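Tryptophan decarboxylase 1 from Oryza sativa decarboxylates L-tryptophan to tryptamine and 5-hydroxy-L-tryptophan to serotonin with the help of pyridoxal 5'-phosphate, as a homodimer. Local coordinates of one contact, PDB 6KHN (chain A, 2.29 Å), residues D423-V428 and V436-R441, beside the matching contact of the related aromatic-L-amino-acid decarboxylase from Catharanthus roseus, PDB 6EEW (chain B, 2.05 Å), residues S412-V417 and V425-K430. Structure 2 is superposed on structure 1 by the backbone atoms of these residues (RMSD 0.25 Å); each is numbered along its deposited sequence.

Structure 1 (6KHN); sequences DRFEVV and VCFRIR.
Chi1 of -159° swings CG of Arg439 away from its backbone N, and a bend at the CG-CD bond brings NE to Glu426, whose chain runs extended beyond CG; NE gives a straight in-plane N-H to OE2 (3.0 Å, 165°), completing a salt bridge. Asp455 and Glu451 also pair with this guanidinium. The anti first torsion of Arg441 (160°) lays its chain across Glu426: NE donates to Asp423 O at 3.1 Å, and NH1 lies 3.6 Å from Glu426 OE1, a salt bridge of charges alone because the oxygen is well off the guanidinium plane. Strand 425-427, hairpinned to 435-440, is the outer strand, within this chain, of a four-stranded antiparallel sheet. At the non-hydrogen-bonded pair Phe425/Ile440, Ile440 CG1 touches Phe425 CE2 (3.9 Å). On the face of Val427 and Phe438, Val427 CG1 reaches Val436 CG1 (4.4 Å), and Val427 also packs on helix 386-420.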
loop_
_atom_site.group_PDB
_atom_site.type_symbol
_atom_site.label_atom_id
_atom_site.label_comp_id
_atom_site.label_asym_id
_atom_site.label_seq_id
_atom_site.Cartn_x
_atom_site.Cartn_y
_atom_site.Cartn_z
ATOM N N ASP A 423 -40.897 11.466 -17.344
ATOM C CA ASP A 423 -41.441 10.169 -17.741
ATOM C C ASP A 423 -40.514 9.394 -18.670
ATOM O O ASP A 423 -40.716 8.190 -18.859
ATOM C CB ASP A 423 -42.820 10.359 -18.405
ATOM C CG ASP A 423 -42.730 10.966 -19.823
ATOM O OD1 ASP A 423 -42.808 10.203 -20.819
ATOM O OD2 ASP A 423 -42.582 12.209 -19.944
ATOM N N ARG A 424 -39.509 10.045 -19.260
ATOM C CA ARG A 424 -38.590 9.352 -20.154
ATOM C C ARG A 424 -37.560 8.502 -19.415
ATOM O O ARG A 424 -36.856 7.713 -20.058
ATOM C CB ARG A 424 -37.852 10.359 -21.037
ATOM C CG ARG A 424 -38.697 11.074 -22.067
ATOM C CD ARG A 424 -37.878 12.153 -22.726
ATOM N NE ARG A 424 -37.606 13.221 -21.777
ATOM C CZ ARG A 424 -36.855 14.285 -22.031
ATOM N NH1 ARG A 424 -36.279 14.436 -23.216
ATOM N NH2 ARG A 424 -36.678 15.193 -21.088
ATOM N N PHE A 425 -37.448 8.650 -18.097
ATOM C CA PHE A 425 -36.417 7.987 -17.314
ATOM C C PHE A 425 -37.040 7.130 -16.223
ATOM O O PHE A 425 -38.188 7.337 -15.812
ATOM C CB PHE A 425 -35.468 9.005 -16.654
ATOM C CG PHE A 425 -34.831 9.955 -17.614
ATOM C CD1 PHE A 425 -35.460 11.140 -17.954
ATOM C CD2 PHE A 425 -33.592 9.671 -18.168
ATOM C CE1 PHE A 425 -34.867 12.022 -18.835
ATOM C CE2 PHE A 425 -32.992 10.546 -19.048
ATOM C CZ PHE A 425 -33.631 11.723 -19.384
ATOM N N GLU A 426 -36.250 6.184 -15.728
ATOM C CA GLU A 426 -36.597 5.439 -14.528
ATOM C C GLU A 426 -35.400 5.367 -13.588
ATOM O O GLU A 426 -34.252 5.223 -14.028
ATOM C CB GLU A 426 -37.082 4.017 -14.868
ATOM C CG GLU A 426 -36.047 3.140 -15.560
ATOM C CD GLU A 426 -36.658 1.899 -16.191
ATOM O OE1 GLU A 426 -37.746 1.474 -15.735
ATOM O OE2 GLU A 426 -36.048 1.351 -17.142
ATOM N N VAL A 427 -35.678 5.491 -12.293
ATOM C CA VAL A 427 -34.742 5.063 -11.260
ATOM C C VAL A 427 -34.840 3.545 -11.140
ATOM O O VAL A 427 -35.922 2.995 -10.906
ATOM C CB VAL A 427 -35.039 5.752 -9.924
ATOM C CG1 VAL A 427 -34.070 5.265 -8.856
ATOM C CG2 VAL A 427 -34.948 7.266 -10.094
ATOM N N VAL A 428 -33.706 2.864 -11.302
ATOM C CA VAL A 428 -33.723 1.422 -11.512
ATOM C C VAL A 428 -33.797 0.654 -10.192
ATOM O O VAL A 428 -34.394 -0.428 -10.137
ATOM C CB VAL A 428 -32.491 1.016 -12.341
ATOM C CG1 VAL A 428 -32.480 -0.467 -12.611
ATOM C CG2 VAL A 428 -32.472 1.782 -13.649
ATOM N N VAL A 436 -27.342 7.265 -7.327
ATOM C CA VAL A 436 -28.604 7.022 -8.020
ATOM C C VAL A 436 -28.300 6.230 -9.281
ATOM O O VAL A 436 -27.392 6.592 -10.043
ATOM C CB VAL A 436 -29.335 8.332 -8.377
ATOM C CG1 VAL A 436 -30.640 8.011 -9.118
ATOM C CG2 VAL A 436 -29.609 9.164 -7.139
ATOM N N CYS A 437 -29.064 5.163 -9.514
ATOM C CA CYS A 437 -29.021 4.442 -10.782
ATOM C C CYS A 437 -30.277 4.771 -11.581
ATOM O O CYS A 437 -31.393 4.672 -11.063
ATOM C CB CYS A 437 -28.905 2.938 -10.552
ATOM S SG CYS A 437 -27.418 2.436 -9.637
ATOM N N PHE A 438 -30.094 5.169 -12.832
ATOM C CA PHE A 438 -31.205 5.622 -13.650
ATOM C C PHE A 438 -30.905 5.308 -15.103
ATOM O O PHE A 438 -29.775 4.973 -15.476
ATOM C CB PHE A 438 -31.480 7.116 -13.482
ATOM C CG PHE A 438 -30.468 7.998 -14.175
ATOM C CD1 PHE A 438 -29.212 8.216 -13.614
ATOM C CD2 PHE A 438 -30.766 8.604 -15.391
ATOM C CE1 PHE A 438 -28.278 9.025 -14.253
ATOM C CE2 PHE A 438 -29.831 9.420 -16.032
ATOM C CZ PHE A 438 -28.587 9.626 -15.461
ATOM N N ARG A 439 -31.937 5.457 -15.928
ATOM C CA ARG A 439 -31.947 4.874 -17.257
ATOM C C ARG A 439 -32.951 5.618 -18.124
ATOM O O ARG A 439 -34.017 6.009 -17.642
ATOM C CB ARG A 439 -32.331 3.396 -17.160
ATOM C CG ARG A 439 -31.923 2.569 -18.326
ATOM C CD ARG A 439 -32.153 1.128 -18.003
ATOM N NE ARG A 439 -33.438 0.696 -18.510
ATOM C CZ ARG A 439 -33.612 0.151 -19.704
ATOM N NH1 ARG A 439 -32.574 -0.034 -20.518
ATOM N NH2 ARG A 439 -34.832 -0.205 -20.073
ATOM N N ILE A 440 -32.603 5.817 -19.397
ATOM C CA ILE A 440 -33.623 6.138 -20.387
ATOM C C ILE A 440 -34.573 4.954 -20.480
ATOM O O ILE A 440 -34.165 3.838 -20.827
ATOM C CB ILE A 440 -33.000 6.453 -21.749
ATOM C CG1 ILE A 440 -32.445 7.878 -21.782
ATOM C CG2 ILE A 440 -34.044 6.276 -22.853
ATOM C CD1 ILE A 440 -31.550 8.148 -22.971
ATOM N N ARG A 441 -35.838 5.189 -20.149
ATOM C CA ARG A 441 -36.847 4.138 -20.110
ATOM C C ARG A 441 -37.116 3.590 -21.511
ATOM O O ARG A 441 -36.952 4.288 -22.518
ATOM C CB ARG A 441 -38.129 4.699 -19.486
ATOM C CG ARG A 441 -39.395 3.954 -19.767
ATOM C CD ARG A 441 -40.610 4.787 -19.372
ATOM N NE ARG A 441 -40.550 5.265 -17.990
ATOM C CZ ARG A 441 -40.545 4.489 -16.903
ATOM N NH1 ARG A 441 -40.600 3.162 -17.006
ATOM N NH2 ARG A 441 -40.490 5.047 -15.695
HETATM O O HOH W 1 -38.020 0.461 -19.417
#

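Structure 2 (6EEW); sequences SRFEIV and VCFRLK.
Chi1 of 80° places CG of Arg428 between its backbone N and carbonyl carbon, and a bend at the CG-CD bond brings NH1 to Glu415, whose chain runs extended beyond CG; NH1 donates to OE2 (2.7 Å, 151°) in a salt bridge, in the guanidinium plane but from above the carboxylate plane. Lys430, its CG anti to the carbonyl carbon (chi1 -73°), stretches its chain obliquely past Glu415: CD passes 3.4 Å from Ser412 O, NZ is 3.6 Å from the same oxygen, and CG lies 3.7 Å from Glu415 OE1. At the non-hydrogen-bonded pair Phe414/Leu429, Leu429 CD2 touches Phe414 CZ (3.5 Å). On the face of Ile416 and Phe427, Ile416 CD1 reaches Val425 CG1 (4.2 Å), and Ile416 also packs on helix 375-409.

What differs
Both hairpins share one backbone course, their comparable CA atoms coinciding within the error, and both keep the bonds Glu426(A) N to Arg439(A) O and Glu415(B) N to Arg428(B) O. The side chains of Phe425(A), Val428(A), Val436(A), Cys437(A) and Phe438(A) and their counterparts keep their places within the error. One salt bridge differs, at the exchange of Arg441(A) and Lys430(B). Chi1 is 160° against -73°, yet the CD atoms end only 0.9 Å apart, and both touch the carbonyl oxygen of Asp423(A) or Ser412(B). NH1 and NH2 of the arginine have no counterpart in the lysine, nor NZ of Lys430(B) in Arg441(A). The salt bridge Glu426(A) OE1 to Arg441(A) NH1 (3.6 Å) is found in structure 1 alone; Glu415(B) OE1 and Lys430(B) NZ are 5.5 Å apart, too far, consistent with the missing NH1 and NH2. The bond from Arg441(A) NE to Asp423(A) O is replaced by a close polar pair, Lys430(B) NZ and Ser412(B) O, 3.6 Å apart. Asp423(A) stands against Ser412(B), both exposed, CG and OG 0.8 Å apart, OD1 of the aspartate without a counterpart. The carboxylate of Glu415(B) is twisted about 40° relative to that of Glu426(A), and Arg428(B) is turned at chi1, 80° against -159° in Arg439(A). The CZ atoms stand 1.2 Å apart, but the salt bridge to the glutamate persists. Among the apolar groups, CG1 of Ile440(A) and CG of Leu429(B) lie 0.6 Å apart after superposition; CG2 of Ile440(A) has no counterpart, and neither has CD2 of Leu429(B). Both side chains touch the phenylalanine, Phe425(A) or Phe414(B), and the leucine branch may tighten that packing. Ile416(B) overlays Val427(A), its CG2 0.2 Å apart from the valine CG1 and its CG1 0.6 Å apart from the valine CG2, and touches Val425(B) as Val427(A) touches Val436(A).

Structure 2 (6EEW)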
loop_
_atom_site.group_PDB
_atom_site.type_symbol
_atom_site.label_atom_id
_atom_site.label_comp_id
_atom_site.label_asym_id
_atom_site.label_seq_id
_atom_site.Cartn_x
_atom_site.Cartn_y
_atom_site.Cartn_z
ATOM N N SER B 412 -40.690 11.480 -17.240
ATOM C CA SER B 412 -41.277 10.186 -17.556
ATOM C C SER B 412 -40.471 9.416 -18.590
ATOM O O SER B 412 -40.783 8.246 -18.841
ATOM C CB SER B 412 -42.719 10.376 -18.033
ATOM O OG SER B 412 -42.770 11.296 -19.103
ATOM N N ARG B 413 -39.485 10.052 -19.227
ATOM C CA ARG B 413 -38.617 9.334 -20.150
ATOM C C ARG B 413 -37.599 8.484 -19.405
ATOM O O ARG B 413 -37.152 7.457 -19.923
ATOM C CB ARG B 413 -37.888 10.318 -21.065
ATOM C CG ARG B 413 -38.809 11.181 -21.907
ATOM C CD ARG B 413 -38.029 12.267 -22.638
ATOM N NE ARG B 413 -37.227 13.090 -21.732
ATOM C CZ ARG B 413 -36.524 14.153 -22.116
ATOM N NH1 ARG B 413 -36.525 14.529 -23.389
ATOM N NH2 ARG B 413 -35.823 14.844 -21.227
ATOM N N PHE B 414 -37.264 8.873 -18.183
ATOM C CA PHE B 414 -36.277 8.202 -17.356
ATOM C C PHE B 414 -36.965 7.362 -16.287
ATOM O O PHE B 414 -38.153 7.524 -16.001
ATOM C CB PHE B 414 -35.354 9.228 -16.700
ATOM C CG PHE B 414 -34.512 10.001 -17.676
ATOM C CD1 PHE B 414 -35.011 11.130 -18.303
ATOM C CD2 PHE B 414 -33.200 9.632 -17.924
ATOM C CE1 PHE B 414 -34.234 11.851 -19.187
ATOM C CE2 PHE B 414 -32.415 10.354 -18.804
ATOM C CZ PHE B 414 -32.931 11.462 -19.436
ATOM N N GLU B 415 -36.192 6.463 -15.690
ATOM C CA GLU B 415 -36.685 5.623 -14.614
ATOM C C GLU B 415 -35.548 5.379 -13.645
ATOM O O GLU B 415 -34.389 5.250 -14.057
ATOM C CB GLU B 415 -37.233 4.296 -15.158
ATOM C CG GLU B 415 -36.185 3.225 -15.438
ATOM C CD GLU B 415 -36.811 1.897 -15.846
ATOM O OE1 GLU B 415 -38.009 1.880 -16.208
ATOM O OE2 GLU B 415 -36.114 0.866 -15.797
ATOM N N ILE B 416 -35.889 5.324 -12.362
ATOM C CA ILE B 416 -34.946 4.908 -11.332
ATOM C C ILE B 416 -34.962 3.385 -11.280
ATOM O O ILE B 416 -36.005 2.777 -11.015
ATOM C CB ILE B 416 -35.304 5.518 -9.968
ATOM C CG1 ILE B 416 -35.466 7.037 -10.075
ATOM C CG2 ILE B 416 -34.220 5.190 -8.958
ATOM C CD1 ILE B 416 -34.187 7.772 -10.432
ATOM N N VAL B 417 -33.799 2.769 -11.505
ATOM C CA VAL B 417 -33.737 1.323 -11.702
ATOM C C VAL B 417 -33.808 0.571 -10.377
ATOM O O VAL B 417 -34.428 -0.494 -10.290
ATOM C CB VAL B 417 -32.459 0.970 -12.481
ATOM C CG1 VAL B 417 -32.329 -0.536 -12.633
ATOM C CG2 VAL B 417 -32.459 1.660 -13.841
ATOM N N VAL B 425 -27.129 7.333 -7.330
ATOM C CA VAL B 425 -28.418 7.248 -8.019
ATOM C C VAL B 425 -28.226 6.451 -9.306
ATOM O O VAL B 425 -27.447 6.851 -10.178
ATOM C CB VAL B 425 -28.984 8.648 -8.322
ATOM C CG1 VAL B 425 -30.362 8.566 -8.986
ATOM C CG2 VAL B 425 -29.024 9.486 -7.079
ATOM N N CYS B 426 -28.945 5.342 -9.436
ATOM C CA CYS B 426 -28.905 4.508 -10.629
ATOM C C CYS B 426 -30.156 4.758 -11.461
ATOM O O CYS B 426 -31.274 4.574 -10.969
ATOM C CB CYS B 426 -28.793 3.031 -10.253
ATOM S SG CYS B 426 -27.299 2.615 -9.304
ATOM N N PHE B 427 -29.974 5.179 -12.712
ATOM C CA PHE B 427 -31.115 5.585 -13.528
ATOM C C PHE B 427 -30.883 5.201 -14.986
ATOM O O PHE B 427 -29.795 4.771 -15.377
ATOM C CB PHE B 427 -31.384 7.085 -13.401
ATOM C CG PHE B 427 -30.278 7.955 -13.929
ATOM C CD1 PHE B 427 -29.085 8.079 -13.239
ATOM C CD2 PHE B 427 -30.436 8.648 -15.121
ATOM C CE1 PHE B 427 -28.071 8.882 -13.725
ATOM C CE2 PHE B 427 -29.427 9.453 -15.614
ATOM C CZ PHE B 427 -28.240 9.570 -14.917
ATOM N N ARG B 428 -31.930 5.348 -15.795
ATOM C CA ARG B 428 -31.798 5.033 -17.215
ATOM C C ARG B 428 -32.945 5.680 -17.981
ATOM O O ARG B 428 -33.929 6.133 -17.400
ATOM C CB ARG B 428 -31.779 3.512 -17.428
ATOM C CG ARG B 428 -33.169 2.878 -17.395
ATOM C CD ARG B 428 -33.135 1.361 -17.194
ATOM N NE ARG B 428 -33.156 0.561 -18.415
ATOM C CZ ARG B 428 -34.112 -0.317 -18.707
ATOM N NH1 ARG B 428 -35.132 -0.493 -17.877
ATOM N NH2 ARG B 428 -34.055 -1.016 -19.832
ATOM N N LEU B 429 -32.794 5.739 -19.298
ATOM C CA LEU B 429 -33.903 6.091 -20.172
ATOM C C LEU B 429 -34.800 4.875 -20.359
ATOM O O LEU B 429 -34.308 3.774 -20.627
ATOM C CB LEU B 429 -33.389 6.586 -21.522
ATOM C CG LEU B 429 -32.961 8.050 -21.605
ATOM C CD1 LEU B 429 -32.158 8.292 -22.876
ATOM C CD2 LEU B 429 -34.181 8.970 -21.563
ATOM N N LYS B 430 -36.110 5.066 -20.211
ATOM C CA LYS B 430 -37.016 3.944 -20.389
ATOM C C LYS B 430 -36.892 3.387 -21.807
ATOM O O LYS B 430 -36.606 4.125 -22.755
ATOM C CB LYS B 430 -38.462 4.354 -20.126
ATOM C CG LYS B 430 -38.814 4.580 -18.667
ATOM C CD LYS B 430 -40.300 4.895 -18.542
ATOM C CE LYS B 430 -40.741 4.991 -17.095
ATOM N NZ LYS B 430 -42.154 5.436 -17.000
#